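Local structure of ubiquitin-conjugating enzyme E2, putative (Trypanosoma cruzi, 4DS2) at residues A[37-42]-A[54-59]; A[15-20]-A[50-55]. The protein probably acts as an E2 enzyme that carries activated ubiquitin, or a related modifier, and passes it on toward target proteins. All blocks are in the same frame, centred on the assembly; numbering follows the deposited sequence.

Contacts 1 and 2 both use strand 51-57 and share Leu54. Contact 1 is the strand pairing of the hairpin made by strands 40-46 and 51-57, and it is only partly buried. Contact 2 is buried and brings helix 11-27 against the same strand. Their chemistry differs with their place. Contact 1 combines backbone hydrogen bonds with a lysine-flanked ring on one face of the sheet and aliphatic packing on the other. Contact 2 has no hydrogen bond across it and rests on leucines around a tryptophan. Their centres lie about 14 Å apart. They meet where Ile41 packs on Leu20, with CD1 to CD1 at 4.3 Å.

Contact 1 (A[37-42]-A[54-59]); sequences HSTAIF and LKVKAP
Phe42 turns its ring against Lys55 and Lys57. Its CG sits between the backbone N and the carbonyl carbon (chi1 70°). The CE1 and CZ side of the ring meets Lys55 and the backbone of Val56. Lys55 CB lies over one face, 4.0 Å from the ring centroid, in a CH-pi contact. Beyond CG the Lys55 chain is extended and leads away. Lys57 is bent at chi2 and chi4. Its NZ stands 4.6 Å from the Phe42 ring centroid, in an off-centre cation-pi contact, while CE approaches CE1 of the ring obliquely.

Ile41 and Val56 form a non-hydrogen-bonded pair on the other face of the sheet. Their side chains lie side by side and point the same way, with Ile41 CG1 4.1 Å from Val56 CG2. Ile41 CG2 also meets Leu54 CD1 at 4.0 Å, and these two side chains cross obliquely. Helix 120-132 covers this face, with Ile124 touching both Ile41 and Leu54.

Ala40 and Lys57 form a hydrogen-bonded antiparallel pair. Lys57 N donates to Ala40 O at 2.8 Å, and Ala40 N donates back to Lys57 O. Phe42 N adds a bond to Lys55 O at 3.1 Å. Just before strand 40-46, Thr39 CG2 packs alongside the Pro59 ring that follows strand 51-57, 3.6 Å from its CD.

The backbone bonds fix the register of this beta hairpin in the meander sheet of the E2 fold. The aliphatic face joins the hairpin to helix 120-132. On the other face, the Lys57 ammonium probably gains electrostatic stabilisation from the Phe42 ring.

Contact 2 (A[15-20]-A[50-55]); sequences KDLKLL and YNWILK
Leu17 and Trp52 mark the nearest backbone approach, with their CA atoms 8.7 Å apart. Helix segment 15-20 and strand segment 51-55 run almost parallel, at 14° between their N-to-C directions. Their axes stay 11.6 Å apart at closest approach. The bond from Leu20 N to Asp16 O closes one helical turn. No hydrogen bond crosses between the segments, so side chains bridge the distance.

Trp52 spans most of it. The six-membered ring of the indole leads toward the helix. Leu17 lies against this ring. Its CD1 sits over the centre of one face, 4.0 Å from the centroid, in a CH-pi contact. Leu17 CB comes 3.5 Å from Trp52 CZ2. The two side chains slide past each other in opposite directions. The far corner of the indole, CH2, comes close to the helix backbone, 3.5 Å from Leu17 N.

Leu20, one turn after Asp16, brings CD2 obliquely to the ring, 3.7 Å from Trp52 CZ3. Its CG is anti to the backbone N (chi1 -179°), and CD2 is the branch that meets the strand's side chains. The same CD2 meets Leu54 CD2 at 4.1 Å. The side chain of Asp16 meets Trp52 through CB. Its OD2 is engaged elsewhere, by Arg12, Tyr81 and Ala120 N.

An N-terminal helix packed on the antiparallel sheet is a feature of the E2 (UBC) fold. The indole NE1 donates to Ile49 O, just before the strand. Phe77 meets the Trp52 ring with planes at about 45°. Strand 40-46 touches Leu17 through Val44 and Thr46. Helix 120-132 adds Ala120 against Trp52 and Ile124 against Leu20, so the N-terminal helix, the sheet and helix 120-132 converge around the tryptophan.

Contact 1 (A[37-42]-A[54-59])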
loop_
_atom_site.group_PDB
_atom_site.type_symbol
_atom_site.label_atom_id
_atom_site.label_comp_id
_atom_site.label_asym_id
_atom_site.label_seq_id
_atom_site.Cartn_x
_atom_site.Cartn_y
_atom_site.Cartn_z
ATOM N N HIS A 37 -7.460 12.268 6.419
ATOM C CA HIS A 37 -7.842 10.841 6.471
ATOM C C HIS A 37 -7.256 10.008 5.359
ATOM O O HIS A 37 -7.201 8.788 5.456
ATOM C CB HIS A 37 -9.361 10.662 6.492
ATOM C CG HIS A 37 -9.792 9.243 6.802
ATOM N ND1 HIS A 37 -9.758 8.737 8.047
ATOM C CD2 HIS A 37 -10.233 8.213 5.970
ATOM C CE1 HIS A 37 -10.175 7.457 8.024
ATOM N NE2 HIS A 37 -10.465 7.134 6.750
ATOM N N SER A 38 -6.823 10.653 4.285
ATOM C CA SER A 38 -6.215 9.941 3.170
ATOM C C SER A 38 -4.690 10.017 3.222
ATOM O O SER A 38 -4.092 10.946 3.769
ATOM C CB SER A 38 -6.749 10.450 1.818
ATOM O OG SER A 38 -7.869 9.683 1.410
ATOM N N THR A 39 -4.094 9.001 2.634
ATOM C CA THR A 39 -2.657 8.863 2.568
ATOM C C THR A 39 -2.221 9.544 1.283
ATOM O O THR A 39 -2.937 9.486 0.289
ATOM C CB THR A 39 -2.275 7.373 2.554
ATOM O OG1 THR A 39 -2.079 6.917 1.203
ATOM C CG2 THR A 39 -3.417 6.510 3.266
ATOM N N ALA A 40 -1.077 10.221 1.302
ATOM C CA ALA A 40 -0.636 10.981 0.153
ATOM C C ALA A 40 0.560 10.248 -0.452
ATOM O O ALA A 40 1.540 9.973 0.241
ATOM C CB ALA A 40 -0.273 12.406 0.576
ATOM N N ILE A 41 0.450 9.889 -1.728
ATOM C CA ILE A 41 1.591 9.390 -2.500
ATOM C C ILE A 41 2.205 10.638 -3.119
ATOM O O ILE A 41 1.512 11.366 -3.824
ATOM C CB ILE A 41 1.169 8.409 -3.636
ATOM C CG1 ILE A 41 0.173 7.342 -3.138
ATOM C CG2 ILE A 41 2.393 7.720 -4.242
ATOM C CD1 ILE A 41 -0.489 6.472 -4.215
ATOM N N PHE A 42 3.490 10.888 -2.850
ATOM C CA PHE A 42 4.185 12.122 -3.291
ATOM C C PHE A 42 5.457 11.930 -4.174
ATOM O O PHE A 42 6.018 12.912 -4.661
ATOM C CB PHE A 42 4.522 13.004 -2.083
ATOM C CG PHE A 42 5.607 12.449 -1.195
ATOM C CD1 PHE A 42 5.302 11.550 -0.179
ATOM C CD2 PHE A 42 6.943 12.835 -1.375
ATOM C CE1 PHE A 42 6.304 11.020 0.635
ATOM C CE2 PHE A 42 7.947 12.320 -0.564
ATOM C CZ PHE A 42 7.628 11.408 0.440
ATOM N N LEU A 54 7.403 3.685 -4.786
ATOM C CA LEU A 54 6.655 4.853 -4.315
ATOM C C LEU A 54 7.152 5.368 -2.933
ATOM O O LEU A 54 7.668 4.592 -2.125
ATOM C CB LEU A 54 5.174 4.503 -4.174
ATOM C CG LEU A 54 4.333 3.913 -5.310
ATOM C CD1 LEU A 54 2.896 3.836 -4.787
ATOM C CD2 LEU A 54 4.390 4.733 -6.582
ATOM N N LYS A 55 6.956 6.674 -2.694
ATOM C CA LYS A 55 7.118 7.277 -1.362
ATOM C C LYS A 55 5.788 7.878 -0.934
ATOM O O LYS A 55 5.089 8.507 -1.720
ATOM C CB LYS A 55 8.209 8.328 -1.345
ATOM C CG LYS A 55 9.590 7.780 -1.715
ATOM C CD LYS A 55 10.705 8.778 -1.392
ATOM C CE LYS A 55 12.041 8.479 -2.056
ATOM N NZ LYS A 55 12.912 9.687 -1.951
ATOM N N VAL A 56 5.412 7.605 0.306
ATOM C CA VAL A 56 4.040 7.838 0.775
ATOM C C VAL A 56 4.084 8.424 2.166
ATOM O O VAL A 56 5.016 8.150 2.929
ATOM C CB VAL A 56 3.228 6.516 0.793
ATOM C CG1 VAL A 56 1.863 6.720 1.417
ATOM C CG2 VAL A 56 3.085 5.928 -0.615
ATOM N N LYS A 57 3.078 9.236 2.491
ATOM C CA LYS A 57 2.764 9.574 3.899
ATOM C C LYS A 57 1.476 8.878 4.262
ATOM O O LYS A 57 0.536 8.880 3.477
ATOM C CB LYS A 57 2.590 11.078 4.082
ATOM C CG LYS A 57 3.837 11.895 3.741
ATOM C CD LYS A 57 4.953 11.692 4.757
ATOM C CE LYS A 57 6.302 12.072 4.170
ATOM N NZ LYS A 57 6.432 13.536 3.957
ATOM N N ALA A 58 1.429 8.268 5.441
ATOM C CA ALA A 58 0.140 7.852 6.008
ATOM C C ALA A 58 -0.695 9.090 6.393
ATOM O O ALA A 58 -0.148 10.203 6.503
ATOM C CB ALA A 58 0.344 6.943 7.198
ATOM N N PRO A 59 -2.024 8.909 6.589
ATOM C CA PRO A 59 -2.910 9.997 7.033
ATOM C C PRO A 59 -2.478 10.583 8.390
ATOM O O PRO A 59 -2.059 9.824 9.270
ATOM C CB PRO A 59 -4.265 9.288 7.206
ATOM C CG PRO A 59 -4.173 8.029 6.431
ATOM C CD PRO A 59 -2.743 7.619 6.575
#

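Contact 2 (A[15-20]-A[50-55])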
loop_
_atom_site.group_PDB
_atom_site.type_symbol
_atom_site.label_atom_id
_atom_site.label_comp_id
_atom_site.label_asym_id
_atom_site.label_seq_id
_atom_site.Cartn_x
_atom_site.Cartn_y
_atom_site.Cartn_z
ATOM N N LYS A 15 -0.365 3.035 -19.470
ATOM C CA LYS A 15 -1.583 3.864 -19.296
ATOM C C LYS A 15 -1.871 4.168 -17.799
ATOM O O LYS A 15 -2.130 5.331 -17.442
ATOM C CB LYS A 15 -2.798 3.211 -19.958
ATOM C CG LYS A 15 -4.074 4.082 -19.973
ATOM C CD LYS A 15 -5.312 3.353 -19.391
ATOM C CE LYS A 15 -6.631 4.112 -19.632
ATOM N NZ LYS A 15 -7.905 3.462 -19.162
ATOM N N ASP A 16 -1.789 3.146 -16.939
ATOM C CA ASP A 16 -1.955 3.350 -15.480
ATOM C C ASP A 16 -0.853 4.120 -14.767
ATOM O O ASP A 16 -1.147 4.771 -13.766
ATOM C CB ASP A 16 -2.143 2.038 -14.737
ATOM C CG ASP A 16 -3.468 1.380 -15.051
ATOM O OD1 ASP A 16 -4.205 1.841 -15.956
ATOM O OD2 ASP A 16 -3.781 0.372 -14.395
ATOM N N LEU A 17 0.391 4.063 -15.256
ATOM C CA LEU A 17 1.473 4.875 -14.688
ATOM C C LEU A 17 1.230 6.354 -15.043
ATOM O O LEU A 17 1.250 7.212 -14.168
ATOM C CB LEU A 17 2.843 4.393 -15.179
ATOM C CG LEU A 17 4.060 5.173 -14.643
ATOM C CD1 LEU A 17 3.966 5.476 -13.144
ATOM C CD2 LEU A 17 5.314 4.402 -15.014
ATOM N N LYS A 18 0.971 6.635 -16.324
ATOM C CA LYS A 18 0.608 7.991 -16.772
ATOM C C LYS A 18 -0.542 8.548 -15.944
ATOM O O LYS A 18 -0.573 9.743 -15.635
ATOM C CB LYS A 18 0.206 7.982 -18.245
ATOM C CG LYS A 18 1.319 7.583 -19.190
ATOM C CD LYS A 18 0.880 7.578 -20.662
ATOM C CE LYS A 18 1.979 7.106 -21.624
ATOM N NZ LYS A 18 2.234 8.028 -22.802
ATOM N N LEU A 19 -1.494 7.683 -15.585
ATOM C CA LEU A 19 -2.685 8.134 -14.820
ATOM C C LEU A 19 -2.312 8.426 -13.367
ATOM O O LEU A 19 -2.777 9.418 -12.821
ATOM C CB LEU A 19 -3.862 7.143 -14.902
ATOM C CG LEU A 19 -4.913 7.466 -15.998
ATOM C CD1 LEU A 19 -5.910 6.331 -16.195
ATOM C CD2 LEU A 19 -5.695 8.747 -15.737
ATOM N N LEU A 20 -1.458 7.582 -12.766
ATOM C CA LEU A 20 -0.976 7.831 -11.402
ATOM C C LEU A 20 -0.176 9.138 -11.290
ATOM O O LEU A 20 -0.354 9.893 -10.352
ATOM C CB LEU A 20 -0.116 6.679 -10.912
ATOM C CG LEU A 20 0.416 6.834 -9.481
ATOM C CD1 LEU A 20 -0.699 7.002 -8.466
ATOM C CD2 LEU A 20 1.258 5.611 -9.123
ATOM N N TYR A 50 7.623 -2.497 -14.769
ATOM C CA TYR A 50 7.078 -3.594 -13.972
ATOM C C TYR A 50 7.317 -3.443 -12.499
ATOM O O TYR A 50 6.782 -4.215 -11.694
ATOM C CB TYR A 50 7.684 -4.925 -14.440
ATOM C CG TYR A 50 7.200 -5.262 -15.833
ATOM C CD1 TYR A 50 5.975 -5.908 -16.026
ATOM C CD2 TYR A 50 7.909 -4.841 -16.946
ATOM C CE1 TYR A 50 5.516 -6.177 -17.291
ATOM C CE2 TYR A 50 7.454 -5.094 -18.216
ATOM C CZ TYR A 50 6.262 -5.766 -18.379
ATOM O OH TYR A 50 5.843 -6.036 -19.639
ATOM N N ASN A 51 8.058 -2.406 -12.142
ATOM C CA ASN A 51 8.419 -2.184 -10.809
ATOM C C ASN A 51 8.346 -0.693 -10.488
ATOM O O ASN A 51 9.145 0.120 -10.976
ATOM C CB ASN A 51 9.785 -2.758 -10.638
ATOM C CG ASN A 51 9.934 -3.361 -9.311
ATOM O OD1 ASN A 51 9.760 -2.680 -8.280
ATOM N ND2 ASN A 51 10.153 -4.672 -9.302
ATOM N N TRP A 52 7.340 -0.319 -9.700
ATOM C CA TRP A 52 7.179 1.073 -9.318
ATOM C C TRP A 52 7.526 1.211 -7.880
ATOM O O TRP A 52 6.924 0.580 -7.063
ATOM C CB TRP A 52 5.753 1.555 -9.492
ATOM C CG TRP A 52 5.079 1.334 -10.825
ATOM C CD1 TRP A 52 5.602 0.797 -12.003
ATOM C CD2 TRP A 52 3.709 1.716 -11.154
ATOM N NE1 TRP A 52 4.665 0.800 -12.996
ATOM C CE2 TRP A 52 3.505 1.351 -12.548
ATOM C CE3 TRP A 52 2.668 2.317 -10.451
ATOM C CZ2 TRP A 52 2.296 1.573 -13.192
ATOM C CZ3 TRP A 52 1.451 2.538 -11.105
ATOM C CH2 TRP A 52 1.278 2.174 -12.455
ATOM N N ILE A 53 8.522 2.034 -7.580
ATOM C CA ILE A 53 8.897 2.398 -6.209
ATOM C C ILE A 53 8.176 3.708 -5.861
ATOM O O ILE A 53 8.295 4.709 -6.579
ATOM C CB ILE A 53 10.430 2.592 -6.066
ATOM C CG1 ILE A 53 11.195 1.368 -6.643
ATOM C CG2 ILE A 53 10.804 2.859 -4.593
ATOM C CD1 ILE A 53 11.680 1.491 -8.072
ATOM N N LEU A 54 7.403 3.685 -4.786
ATOM C CA LEU A 54 6.655 4.853 -4.315
ATOM C C LEU A 54 7.152 5.368 -2.933
ATOM O O LEU A 54 7.668 4.592 -2.125
ATOM C CB LEU A 54 5.174 4.503 -4.174
ATOM C CG LEU A 54 4.333 3.913 -5.310
ATOM C CD1 LEU A 54 2.896 3.836 -4.787
ATOM C CD2 LEU A 54 4.390 4.733 -6.582
ATOM N N LYS A 55 6.956 6.674 -2.694
ATOM C CA LYS A 55 7.118 7.277 -1.362
ATOM C C LYS A 55 5.788 7.878 -0.934
ATOM O O LYS A 55 5.089 8.507 -1.720
ATOM C CB LYS A 55 8.209 8.328 -1.345
ATOM C CG LYS A 55 9.590 7.780 -1.715
ATOM C CD LYS A 55 10.705 8.778 -1.392
ATOM C CE LYS A 55 12.041 8.479 -2.056
ATOM N NZ LYS A 55 12.912 9.687 -1.951
#